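Local coordinates for peptide ABC transporter, peptide-binding protein (Thermus thermophilus, PDB 2D5W) that binds a pentapeptide in the crystal and probably serves as the peptide-capturing, solute-binding component of an ABC transporter, at residues N6-G11 and V561-S566; Q30-E35 and Y249-N254; L259-V262 and S266-A269; Q284-A289 and F293-V298. One frame throughout, in Å; residues are numbered along the deposited sequence.

Contact 1: residues N6-G11 and V561-S566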
loop_
_atom_site.group_PDB
_atom_site.type_symbol
_atom_site.label_atom_id
_atom_site.label_comp_id
_atom_site.label_asym_id
_atom_site.label_seq_id
_atom_site.Cartn_x
_atom_site.Cartn_y
_atom_site.Cartn_z
ATOM N N ASN A 6 -5.202 30.038 7.407
ATOM C CA ASN A 6 -5.468 28.822 8.165
ATOM C C ASN A 6 -5.666 27.610 7.257
ATOM O O ASN A 6 -6.691 26.923 7.322
ATOM C CB ASN A 6 -6.702 29.027 9.047
ATOM C CG ASN A 6 -6.723 28.101 10.235
ATOM O OD1 ASN A 6 -5.792 27.324 10.442
ATOM N ND2 ASN A 6 -7.780 28.180 11.034
ATOM N N SER A 7 -4.672 27.350 6.414
ATOM C CA SER A 7 -4.725 26.229 5.486
ATOM C C SER A 7 -3.471 25.367 5.568
ATOM O O SER A 7 -2.480 25.742 6.200
ATOM C CB SER A 7 -4.894 26.736 4.054
ATOM O OG SER A 7 -3.786 27.530 3.665
ATOM N N LEU A 8 -3.529 24.214 4.910
ATOM C CA LEU A 8 -2.426 23.259 4.883
ATOM C C LEU A 8 -2.191 22.740 3.466
ATOM O O LEU A 8 -3.047 22.055 2.902
ATOM C CB LEU A 8 -2.744 22.081 5.806
ATOM C CG LEU A 8 -1.811 20.867 5.757
ATOM C CD1 LEU A 8 -0.407 21.270 6.171
ATOM C CD2 LEU A 8 -2.347 19.779 6.669
ATOM N N VAL A 9 -1.039 23.072 2.891
ATOM C CA VAL A 9 -0.695 22.618 1.548
ATOM C C VAL A 9 0.314 21.483 1.678
ATOM O O VAL A 9 1.394 21.654 2.253
ATOM C CB VAL A 9 -0.082 23.762 0.706
ATOM C CG1 VAL A 9 0.358 23.236 -0.655
ATOM C CG2 VAL A 9 -1.099 24.881 0.534
ATOM N N ILE A 10 -0.055 20.322 1.147
ATOM C CA ILE A 10 0.779 19.129 1.201
ATOM C C ILE A 10 1.278 18.762 -0.191
ATOM O O ILE A 10 0.496 18.681 -1.137
ATOM C CB ILE A 10 -0.020 17.943 1.785
ATOM C CG1 ILE A 10 -0.517 18.300 3.189
ATOM C CG2 ILE A 10 0.840 16.693 1.817
ATOM C CD1 ILE A 10 -1.507 17.307 3.771
ATOM N N GLY A 11 2.584 18.545 -0.311
ATOM C CA GLY A 11 3.160 18.186 -1.593
ATOM C C GLY A 11 3.344 16.690 -1.759
ATOM O O GLY A 11 3.827 16.008 -0.850
ATOM N N VAL A 561 1.834 22.018 13.858
ATOM C CA VAL A 561 1.923 20.951 14.843
ATOM C C VAL A 561 0.963 19.797 14.603
ATOM O O VAL A 561 -0.087 19.946 13.960
ATOM C CB VAL A 561 1.712 21.474 16.290
ATOM C CG1 VAL A 561 2.870 22.376 16.685
ATOM C CG2 VAL A 561 0.389 22.205 16.397
ATOM N N ASN A 562 1.368 18.647 15.133
ATOM C CA ASN A 562 0.638 17.393 15.067
ATOM C C ASN A 562 0.645 16.681 13.716
ATOM O O ASN A 562 -0.039 15.674 13.538
ATOM C CB ASN A 562 -0.785 17.592 15.597
ATOM C CG ASN A 562 -0.790 18.078 17.035
ATOM O OD1 ASN A 562 0.100 17.733 17.814
ATOM N ND2 ASN A 562 -1.789 18.875 17.395
ATOM N N TYR A 563 1.426 17.205 12.772
ATOM C CA TYR A 563 1.580 16.571 11.461
ATOM C C TYR A 563 2.769 15.652 11.730
ATOM O O TYR A 563 3.915 15.982 11.415
ATOM C CB TYR A 563 1.944 17.604 10.393
ATOM C CG TYR A 563 1.946 17.042 8.987
ATOM C CD1 TYR A 563 0.779 17.024 8.223
ATOM C CD2 TYR A 563 3.099 16.484 8.438
ATOM C CE1 TYR A 563 0.759 16.462 6.946
ATOM C CE2 TYR A 563 3.092 15.919 7.164
ATOM C CZ TYR A 563 1.920 15.909 6.425
ATOM O OH TYR A 563 1.905 15.338 5.174
ATOM N N VAL A 564 2.476 14.501 12.327
ATOM C CA VAL A 564 3.490 13.544 12.740
ATOM C C VAL A 564 3.214 12.139 12.235
ATOM O O VAL A 564 2.064 11.701 12.179
ATOM C CB VAL A 564 3.568 13.525 14.288
ATOM C CG1 VAL A 564 4.520 12.441 14.775
ATOM C CG2 VAL A 564 4.000 14.896 14.786
ATOM N N ALA A 565 4.283 11.435 11.879
ATOM C CA ALA A 565 4.183 10.073 11.385
ATOM C C ALA A 565 5.137 9.171 12.161
ATOM O O ALA A 565 6.098 9.640 12.774
ATOM C CB ALA A 565 4.523 10.030 9.895
ATOM N N SER A 566 4.855 7.875 12.142
ATOM C CA SER A 566 5.701 6.893 12.805
ATOM C C SER A 566 5.731 5.687 11.878
ATOM O O SER A 566 5.108 5.701 10.821
ATOM C CB SER A 566 5.123 6.499 14.164
ATOM O OG SER A 566 3.910 5.788 14.007
#

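Contact 2: residues Q30-E35 and Y249-N254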
loop_
_atom_site.group_PDB
_atom_site.type_symbol
_atom_site.label_atom_id
_atom_site.label_comp_id
_atom_site.label_asym_id
_atom_site.label_seq_id
_atom_site.Cartn_x
_atom_site.Cartn_y
_atom_site.Cartn_z
ATOM N N GLN A 30 -3.161 2.589 -4.213
ATOM C CA GLN A 30 -2.017 3.487 -4.077
ATOM C C GLN A 30 -1.893 4.025 -2.662
ATOM O O GLN A 30 -2.889 4.408 -2.042
ATOM C CB GLN A 30 -2.174 4.694 -4.996
ATOM C CG GLN A 30 -1.969 4.445 -6.468
ATOM C CD GLN A 30 -2.543 5.581 -7.283
ATOM O OE1 GLN A 30 -3.761 5.707 -7.417
ATOM N NE2 GLN A 30 -1.674 6.434 -7.810
ATOM N N ALA A 31 -0.667 4.081 -2.163
ATOM C CA ALA A 31 -0.423 4.625 -0.840
ATOM C C ALA A 31 -0.902 6.079 -0.772
ATOM O O ALA A 31 -1.470 6.496 0.235
ATOM C CB ALA A 31 1.065 4.548 -0.507
ATOM N N ILE A 32 -0.694 6.850 -1.837
ATOM C CA ILE A 32 -1.110 8.249 -1.804
ATOM C C ILE A 32 -2.627 8.370 -1.668
ATOM O O ILE A 32 -3.125 9.265 -0.978
ATOM C CB ILE A 32 -0.595 9.048 -3.054
ATOM C CG1 ILE A 32 -0.995 10.525 -2.936
ATOM C CG2 ILE A 32 -1.141 8.451 -4.343
ATOM C CD1 ILE A 32 -0.450 11.232 -1.711
ATOM N N LYS A 33 -3.360 7.465 -2.307
ATOM C CA LYS A 33 -4.818 7.468 -2.222
ATOM C C LYS A 33 -5.263 7.210 -0.776
ATOM O O LYS A 33 -6.125 7.908 -0.246
ATOM C CB LYS A 33 -5.377 6.400 -3.166
ATOM C CG LYS A 33 -6.888 6.208 -3.134
ATOM C CD LYS A 33 -7.292 5.247 -4.248
ATOM C CE LYS A 33 -8.753 4.839 -4.187
ATOM N NZ LYS A 33 -8.971 3.667 -3.294
ATOM N N SER A 34 -4.661 6.218 -0.131
ATOM C CA SER A 34 -5.011 5.910 1.248
ATOM C C SER A 34 -4.664 7.046 2.204
ATOM O O SER A 34 -5.422 7.341 3.125
ATOM C CB SER A 34 -4.313 4.629 1.694
ATOM O OG SER A 34 -4.977 3.494 1.167
ATOM N N GLU A 35 -3.522 7.686 1.993
ATOM C CA GLU A 35 -3.123 8.785 2.864
ATOM C C GLU A 35 -4.124 9.933 2.777
ATOM O O GLU A 35 -4.589 10.444 3.795
ATOM C CB GLU A 35 -1.737 9.290 2.480
ATOM C CG GLU A 35 -1.201 10.346 3.426
ATOM C CD GLU A 35 0.079 10.964 2.916
ATOM O OE1 GLU A 35 0.001 11.951 2.158
ATOM O OE2 GLU A 35 1.161 10.451 3.262
ATOM N N TYR A 249 -3.750 19.128 -1.520
ATOM C CA TYR A 249 -2.652 18.277 -1.953
ATOM C C TYR A 249 -2.262 18.782 -3.336
ATOM O O TYR A 249 -3.117 18.927 -4.212
ATOM C CB TYR A 249 -3.098 16.820 -2.064
ATOM C CG TYR A 249 -2.792 15.981 -0.849
ATOM C CD1 TYR A 249 -1.700 15.108 -0.836
ATOM C CD2 TYR A 249 -3.591 16.055 0.292
ATOM C CE1 TYR A 249 -1.417 14.330 0.278
ATOM C CE2 TYR A 249 -3.314 15.282 1.410
ATOM C CZ TYR A 249 -2.229 14.424 1.400
ATOM O OH TYR A 249 -1.972 13.661 2.514
ATOM N N ARG A 250 -0.980 19.080 -3.516
ATOM C CA ARG A 250 -0.450 19.537 -4.795
ATOM C C ARG A 250 0.393 18.397 -5.344
ATOM O O ARG A 250 1.251 17.859 -4.645
ATOM C CB ARG A 250 0.416 20.783 -4.614
ATOM C CG ARG A 250 -0.371 22.071 -4.462
ATOM C CD ARG A 250 0.568 23.260 -4.356
ATOM N NE ARG A 250 1.479 23.341 -5.495
ATOM C CZ ARG A 250 2.526 24.158 -5.555
ATOM N NH1 ARG A 250 3.304 24.167 -6.629
ATOM N NH2 ARG A 250 2.799 24.962 -4.536
ATOM N N PHE A 251 0.142 18.034 -6.598
ATOM C CA PHE A 251 0.850 16.935 -7.238
ATOM C C PHE A 251 1.879 17.391 -8.253
ATOM O O PHE A 251 1.560 18.112 -9.198
ATOM C CB PHE A 251 -0.164 16.009 -7.911
ATOM C CG PHE A 251 -1.220 15.510 -6.975
ATOM C CD1 PHE A 251 -0.889 14.640 -5.943
ATOM C CD2 PHE A 251 -2.534 15.955 -7.080
ATOM C CE1 PHE A 251 -1.845 14.222 -5.026
ATOM C CE2 PHE A 251 -3.501 15.540 -6.162
ATOM C CZ PHE A 251 -3.151 14.673 -5.136
ATOM N N ILE A 252 3.119 16.963 -8.041
ATOM C CA ILE A 252 4.227 17.279 -8.940
ATOM C C ILE A 252 4.930 15.941 -9.168
ATOM O O ILE A 252 5.642 15.443 -8.295
ATOM C CB ILE A 252 5.179 18.322 -8.310
ATOM C CG1 ILE A 252 4.399 19.608 -8.004
ATOM C CG2 ILE A 252 6.329 18.624 -9.269
ATOM C CD1 ILE A 252 5.219 20.689 -7.317
ATOM N N GLN A 253 4.711 15.363 -10.347
ATOM C CA GLN A 253 5.236 14.043 -10.695
ATOM C C GLN A 253 6.745 13.863 -10.687
ATOM O O GLN A 253 7.246 12.818 -10.259
ATOM C CB GLN A 253 4.694 13.615 -12.060
ATOM C CG GLN A 253 4.906 12.139 -12.362
ATOM C CD GLN A 253 4.514 11.766 -13.775
ATOM O OE1 GLN A 253 3.613 12.365 -14.364
ATOM N NE2 GLN A 253 5.180 10.759 -14.323
ATOM N N ASN A 254 7.475 14.850 -11.187
ATOM C CA ASN A 254 8.924 14.744 -11.194
ATOM C C ASN A 254 9.395 15.102 -9.791
ATOM O O ASN A 254 9.161 16.214 -9.317
ATOM C CB ASN A 254 9.528 15.688 -12.231
ATOM C CG ASN A 254 11.036 15.599 -12.272
ATOM O OD1 ASN A 254 11.718 16.057 -11.357
ATOM N ND2 ASN A 254 11.568 14.988 -13.326
#

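Contact 3: residues L259-V262 and S266-A269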
loop_
_atom_site.group_PDB
_atom_site.type_symbol
_atom_site.label_atom_id
_atom_site.label_comp_id
_atom_site.label_asym_id
_atom_site.label_seq_id
_atom_site.Cartn_x
_atom_site.Cartn_y
_atom_site.Cartn_z
ATOM N N LEU A 259 10.949 18.718 -5.290
ATOM C CA LEU A 259 11.975 19.186 -4.365
ATOM C C LEU A 259 12.140 20.704 -4.487
ATOM O O LEU A 259 12.208 21.419 -3.481
ATOM C CB LEU A 259 13.311 18.495 -4.660
ATOM C CG LEU A 259 14.518 18.974 -3.841
ATOM C CD1 LEU A 259 14.262 18.749 -2.361
ATOM C CD2 LEU A 259 15.766 18.232 -4.285
ATOM N N VAL A 260 12.197 21.198 -5.720
ATOM C CA VAL A 260 12.344 22.631 -5.947
ATOM C C VAL A 260 11.159 23.385 -5.339
ATOM O O VAL A 260 11.338 24.410 -4.682
ATOM C CB VAL A 260 12.450 22.946 -7.463
ATOM C CG1 VAL A 260 12.394 24.449 -7.700
ATOM C CG2 VAL A 260 13.754 22.379 -8.019
ATOM N N ALA A 261 9.948 22.873 -5.546
ATOM C CA ALA A 261 8.763 23.524 -4.995
ATOM C C ALA A 261 8.809 23.530 -3.463
ATOM O O ALA A 261 8.474 24.529 -2.821
ATOM C CB ALA A 261 7.501 22.816 -5.488
ATOM N N VAL A 262 9.235 22.420 -2.873
ATOM C CA VAL A 262 9.320 22.331 -1.419
ATOM C C VAL A 262 10.344 23.329 -0.873
ATOM O O VAL A 262 10.095 24.001 0.130
ATOM C CB VAL A 262 9.679 20.891 -0.975
ATOM C CG1 VAL A 262 9.999 20.858 0.515
ATOM C CG2 VAL A 262 8.509 19.956 -1.273
ATOM N N SER A 266 6.272 27.356 -0.653
ATOM C CA SER A 266 4.815 27.405 -0.785
ATOM C C SER A 266 4.107 26.147 -0.287
ATOM O O SER A 266 2.880 26.121 -0.187
ATOM C CB SER A 266 4.415 27.676 -2.241
ATOM O OG SER A 266 4.735 26.585 -3.084
ATOM N N ILE A 267 4.879 25.115 0.025
ATOM C CA ILE A 267 4.322 23.856 0.511
ATOM C C ILE A 267 4.577 23.730 2.016
ATOM O O ILE A 267 5.718 23.802 2.477
ATOM C CB ILE A 267 4.940 22.677 -0.270
ATOM C CG1 ILE A 267 4.472 22.754 -1.730
ATOM C CG2 ILE A 267 4.553 21.347 0.364
ATOM C CD1 ILE A 267 5.178 21.803 -2.667
ATOM N N ASP A 268 3.505 23.547 2.781
ATOM C CA ASP A 268 3.608 23.455 4.235
ATOM C C ASP A 268 4.184 22.156 4.770
ATOM O O ASP A 268 4.891 22.156 5.778
ATOM C CB ASP A 268 2.236 23.671 4.873
ATOM C CG ASP A 268 1.641 25.018 4.529
ATOM O OD1 ASP A 268 2.324 26.041 4.735
ATOM O OD2 ASP A 268 0.486 25.058 4.059
ATOM N N ALA A 269 3.873 21.047 4.108
ATOM C CA ALA A 269 4.352 19.745 4.550
ATOM C C ALA A 269 4.368 18.779 3.384
ATOM O O ALA A 269 3.670 18.981 2.396
ATOM C CB ALA A 269 3.444 19.202 5.652
HETATM O O HOH W 1 7.302 26.852 -3.349
HETATM O O HOH W 2 7.592 24.684 0.714
#

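Contact 4: residues Q284-A289 and F293-V298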
loop_
_atom_site.group_PDB
_atom_site.type_symbol
_atom_site.label_atom_id
_atom_site.label_comp_id
_atom_site.label_asym_id
_atom_site.label_seq_id
_atom_site.Cartn_x
_atom_site.Cartn_y
_atom_site.Cartn_z
ATOM N N GLN A 284 20.803 21.403 -1.348
ATOM C CA GLN A 284 19.899 22.457 -1.792
ATOM C C GLN A 284 18.673 22.577 -0.891
ATOM O O GLN A 284 18.049 23.638 -0.824
ATOM C CB GLN A 284 19.466 22.246 -3.250
ATOM C CG GLN A 284 18.857 20.896 -3.563
ATOM C CD GLN A 284 19.877 19.904 -4.086
ATOM O OE1 GLN A 284 20.931 19.701 -3.483
ATOM N NE2 GLN A 284 19.562 19.273 -5.212
ATOM N N LEU A 285 18.327 21.491 -0.202
ATOM C CA LEU A 285 17.188 21.505 0.713
ATOM C C LEU A 285 17.661 21.811 2.130
ATOM O O LEU A 285 17.140 22.710 2.788
ATOM C CB LEU A 285 16.466 20.152 0.708
ATOM C CG LEU A 285 15.336 20.008 1.736
ATOM C CD1 LEU A 285 14.170 20.913 1.370
ATOM C CD2 LEU A 285 14.883 18.559 1.790
ATOM N N VAL A 286 18.652 21.060 2.591
ATOM C CA VAL A 286 19.182 21.239 3.936
ATOM C C VAL A 286 19.649 22.667 4.217
ATOM O O VAL A 286 19.369 23.221 5.282
ATOM C CB VAL A 286 20.343 20.252 4.195
ATOM C CG1 VAL A 286 20.977 20.524 5.551
ATOM C CG2 VAL A 286 19.820 18.820 4.134
ATOM N N ARG A 287 20.337 23.275 3.260
ATOM C CA ARG A 287 20.838 24.629 3.452
ATOM C C ARG A 287 19.760 25.701 3.409
ATOM O O ARG A 287 20.011 26.851 3.758
ATOM C CB ARG A 287 21.922 24.931 2.419
ATOM C CG ARG A 287 23.151 24.063 2.601
ATOM C CD ARG A 287 24.200 24.360 1.555
ATOM N NE ARG A 287 25.462 23.699 1.867
ATOM C CZ ARG A 287 26.616 23.976 1.268
ATOM N NH1 ARG A 287 27.715 23.325 1.619
ATOM N NH2 ARG A 287 26.668 24.901 0.318
ATOM N N ARG A 288 18.554 25.326 2.994
ATOM C CA ARG A 288 17.453 26.280 2.928
ATOM C C ARG A 288 16.444 26.061 4.057
ATOM O O ARG A 288 15.460 26.793 4.168
ATOM C CB ARG A 288 16.758 26.178 1.564
ATOM C CG ARG A 288 17.549 26.812 0.430
ATOM C CD ARG A 288 17.398 28.328 0.436
ATOM N NE ARG A 288 16.144 28.752 -0.187
ATOM C CZ ARG A 288 15.275 29.598 0.358
ATOM N NH1 ARG A 288 14.167 29.923 -0.293
ATOM N NH2 ARG A 288 15.507 30.113 1.558
ATOM N N ALA A 289 16.708 25.076 4.910
ATOM C CA ALA A 289 15.812 24.754 6.018
ATOM C C ALA A 289 15.841 25.689 7.233
ATOM O O ALA A 289 14.803 25.943 7.837
ATOM C CB ALA A 289 16.058 23.321 6.478
ATOM N N PHE A 293 11.935 25.288 7.805
ATOM C CA PHE A 293 11.385 23.936 7.880
ATOM C C PHE A 293 12.241 22.996 8.702
ATOM O O PHE A 293 13.428 23.234 8.908
ATOM C CB PHE A 293 11.283 23.306 6.480
ATOM C CG PHE A 293 10.358 24.022 5.545
ATOM C CD1 PHE A 293 10.778 25.147 4.840
ATOM C CD2 PHE A 293 9.058 23.565 5.367
ATOM C CE1 PHE A 293 9.912 25.805 3.969
ATOM C CE2 PHE A 293 8.185 24.211 4.502
ATOM C CZ PHE A 293 8.610 25.334 3.801
ATOM N N ASP A 294 11.614 21.918 9.161
ATOM C CA ASP A 294 12.309 20.862 9.879
ATOM C C ASP A 294 12.254 19.661 8.941
ATOM O O ASP A 294 11.256 19.451 8.242
ATOM C CB ASP A 294 11.612 20.518 11.198
ATOM C CG ASP A 294 11.833 21.576 12.259
ATOM O OD1 ASP A 294 10.931 22.412 12.465
ATOM O OD2 ASP A 294 12.921 21.576 12.873
ATOM N N ILE A 295 13.336 18.894 8.901
ATOM C CA ILE A 295 13.408 17.714 8.049
ATOM C C ILE A 295 13.546 16.492 8.944
ATOM O O ILE A 295 14.419 16.445 9.811
ATOM C CB ILE A 295 14.623 17.783 7.104
ATOM C CG1 ILE A 295 14.567 19.077 6.286
ATOM C CG2 ILE A 295 14.637 16.563 6.183
ATOM C CD1 ILE A 295 15.823 19.352 5.484
ATOM N N TRP A 296 12.681 15.507 8.733
ATOM C CA TRP A 296 12.684 14.279 9.522
ATOM C C TRP A 296 12.739 13.052 8.628
ATOM O O TRP A 296 12.273 13.088 7.492
ATOM C CB TRP A 296 11.407 14.170 10.358
ATOM C CG TRP A 296 11.089 15.361 11.190
ATOM C CD1 TRP A 296 10.241 16.383 10.876
ATOM C CD2 TRP A 296 11.595 15.643 12.494
ATOM N NE1 TRP A 296 10.182 17.286 11.913
ATOM C CE2 TRP A 296 11.005 16.854 12.919
ATOM C CE3 TRP A 296 12.489 14.987 13.351
ATOM C CZ2 TRP A 296 11.283 17.424 14.167
ATOM C CZ3 TRP A 296 12.765 15.553 14.590
ATOM C CH2 TRP A 296 12.161 16.760 14.986
ATOM N N PHE A 297 13.296 11.966 9.154
ATOM C CA PHE A 297 13.368 10.703 8.427
ATOM C C PHE A 297 12.700 9.665 9.317
ATOM O O PHE A 297 13.154 9.407 10.431
ATOM C CB PHE A 297 14.824 10.328 8.153
ATOM C CG PHE A 297 15.501 11.237 7.171
ATOM C CD1 PHE A 297 15.487 10.950 5.811
ATOM C CD2 PHE A 297 16.130 12.398 7.604
ATOM C CE1 PHE A 297 16.091 11.808 4.895
ATOM C CE2 PHE A 297 16.738 13.265 6.696
ATOM C CZ PHE A 297 16.718 12.967 5.340
ATOM N N VAL A 298 11.617 9.075 8.822
ATOM C CA VAL A 298 10.868 8.101 9.600
ATOM C C VAL A 298 10.932 6.695 9.026
ATOM O O VAL A 298 10.466 6.445 7.920
ATOM C CB VAL A 298 9.381 8.519 9.704
ATOM C CG1 VAL A 298 8.603 7.507 10.537
ATOM C CG2 VAL A 298 9.275 9.908 10.316
#

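Contact 1: residues N6-G11 and V561-S566
Ile10 lays its branches against the phenol end of Tyr563. CG2 touches the hydroxyl, 3.8 Å from Tyr563 OH. CD1 packs on the ring carbon next to CZ, 4.0 Å from Tyr563 CE1. The isoleucine side chain and the ring run askew to one another. Two residues back on the same strand, Leu8 adds a looser contact further along the ring, with Leu8 CD2 4.4 Å from Tyr563 CD1. Both methyls reach the ring obliquely. The contact is small and has no hydrogen bond across it, and all three residues are buried.

Tyr563 stands at the centre of an inverse gamma turn. Its CG lies anti to the backbone N (chi1 -173°), which extends the ring from the turn toward the strand. The hydroxyl does not lack a polar partner here, because Tyr563 OH is hydrogen-bonded to Thr270 O. That bond fixes the polar end of the ring while its side packs on aliphatic carbons. Tyr39 of helix 31-40 touches both Ile10 and Tyr563, so the ring sits among several parts of the chain.

Strand 7-12 lies between strands 246-251 and 269-270, with backbone hydrogen bonds to each. The arrangement is that of an inner sheet strand whose side chains at i and i+2 share one face, here met by an aromatic residue from the loop after strand 560-561, late in the chain of a family 5 solute-binding protein.

Contact 2: residues Q30-E35 and Y249-N254
Ile32 and Tyr249 lie alongside one another, pointing opposite ways, and Glu35 comes in across the tyrosine at a slant. This is helix-on-sheet packing in the α/β fold of a periplasmic-type binding protein. Helix 31-35 and strand 249-251 run nearly antiparallel, with their axes 12.1 Å apart at closest approach.

Ile32 provides the apolar half. With CG1 anti to the backbone N (chi1 -177°), its branch extends to the strand, and CD1 comes 3.8 Å from Tyr249 CE1. The same branch meets the next inward-facing residue, with Ile32 CG1 4.3 Å from Phe251 CE1. Both rings are approached obliquely. Ile36, one helical turn on, also touches both.

Glu35 provides the polar half, and its extended chain carries the carboxylate to the ring edge. There Tyr249 OH donates to Glu35 OE1 at 2.6 Å. Ser271 is also hydrogen-bonded to OE1 and Ser272 to OE2, so both oxygens of this buried acid are engaged. A phenylalanine in place of Tyr249 would probably leave Glu35 OE1 without its phenol donor, with Ser271 remaining on it. On the helix, Ala31 makes a backbone hydrogen bond with the bound peptide.

Carboxylate and ring planes are 42° apart. The Tyr249 hydroxyl arrives on the anti side of Glu35 OE1 and 28° out of the carboxylate plane.

Contact 3: residues L259-V262 and S266-A269
Ser266 meets the helical segment 259-262 through a water. Its backbone N donates to water 1 at 2.9 Å, and that water in turn donates to Ala261 O at 2.7 Å. Ala261 O and Ser266 N themselves stand 4.2 Å apart. Ser266 OG is hydrogen-bonded to Arg250 NH2.

Ile267 follows and makes the apolar contact. CG1 lies beside the backbone N (chi1 -67°), and the branch ends in CD1 against the helix. Ile267 CD1 is 3.8 Å from Ala261 CB and 4.1 Å from Val262 CG2. The valine and isoleucine side chains cross at about a right angle. On the backbone, water 2 donates to both Val262 O and Ile267 O, at 2.7 Å each.

Asp268 and Ala269 lead away from the helix. Asp268 forms a salt bridge with Arg557 and accepts a bond from Val9 N, and Ala269 joins strand 7-12.

The segments lie where helix 255-264 ends and the chain returns to the sheet. No direct hydrogen bond joins them. Two carbonyls near the helix C-terminal end are bound by water instead, so the two backbones are linked indirectly, and the direct contact between side chains rests on one methyl, Ile267 CD1.

Contact 4: residues Q284-A289 and F293-V298
Ile295 CD1 is the point on which the helical side converges. It meets Leu285 tip to tip, 3.8 Å from Leu285 CG, and lies 4.1 Å from Ala289 CB. Val286 adds a looser touch, with Val286 CG2 4.3 Å from Ile295 CD1. The isoleucine reaches this group because its CG1 lies beside the backbone N (chi1 -56°), opposite the carbonyl carbon, directing the branch to the helical segment.

The polar link is a backbone one. Phe293 N donates to Ala289 O at 2.9 Å, with an N-H...O angle of 169°.

A type I beta turn from Val286 to Ala289 leads on to the strand and brings Ala289 to its start. Further out, Ile263 of helix 255-264 packs on Leu285. On the strand side, Asp294 and Trp296 form backbone hydrogen bonds with strand 544-557, while Asp294 also makes a salt bridge to Lys558.

This is a short connection from the helical segment to the strand. One nearly straight hydrogen bond joins the turn to the first residue of the strand, and the remaining cohesion comes from aliphatic contacts, which demand close fit but little directional precision.

In the fold
From the N terminus, strand 7-12 enters contact 1, which closes only at 561-566, so contacts 2, 3 and 4 all nest inside its long loop. Helix 31-40 follows and opens contact 2, closed by strand 246-251, the neighbour of strand 7-12 in the sheet. Contacts 3 and 4 then come in series, each closing a short local loop. Contact 3 turns helix 255-264 back to that sheet, and Ala261 packs on Ile252 of contact 2. Contact 4 leads from helix 283-286 into strand 293-308 of a second sheet. Phe293 packs on Ile267 and Asp268, and Val298 on Ser566, linking contact 4 to contacts 3 and 1.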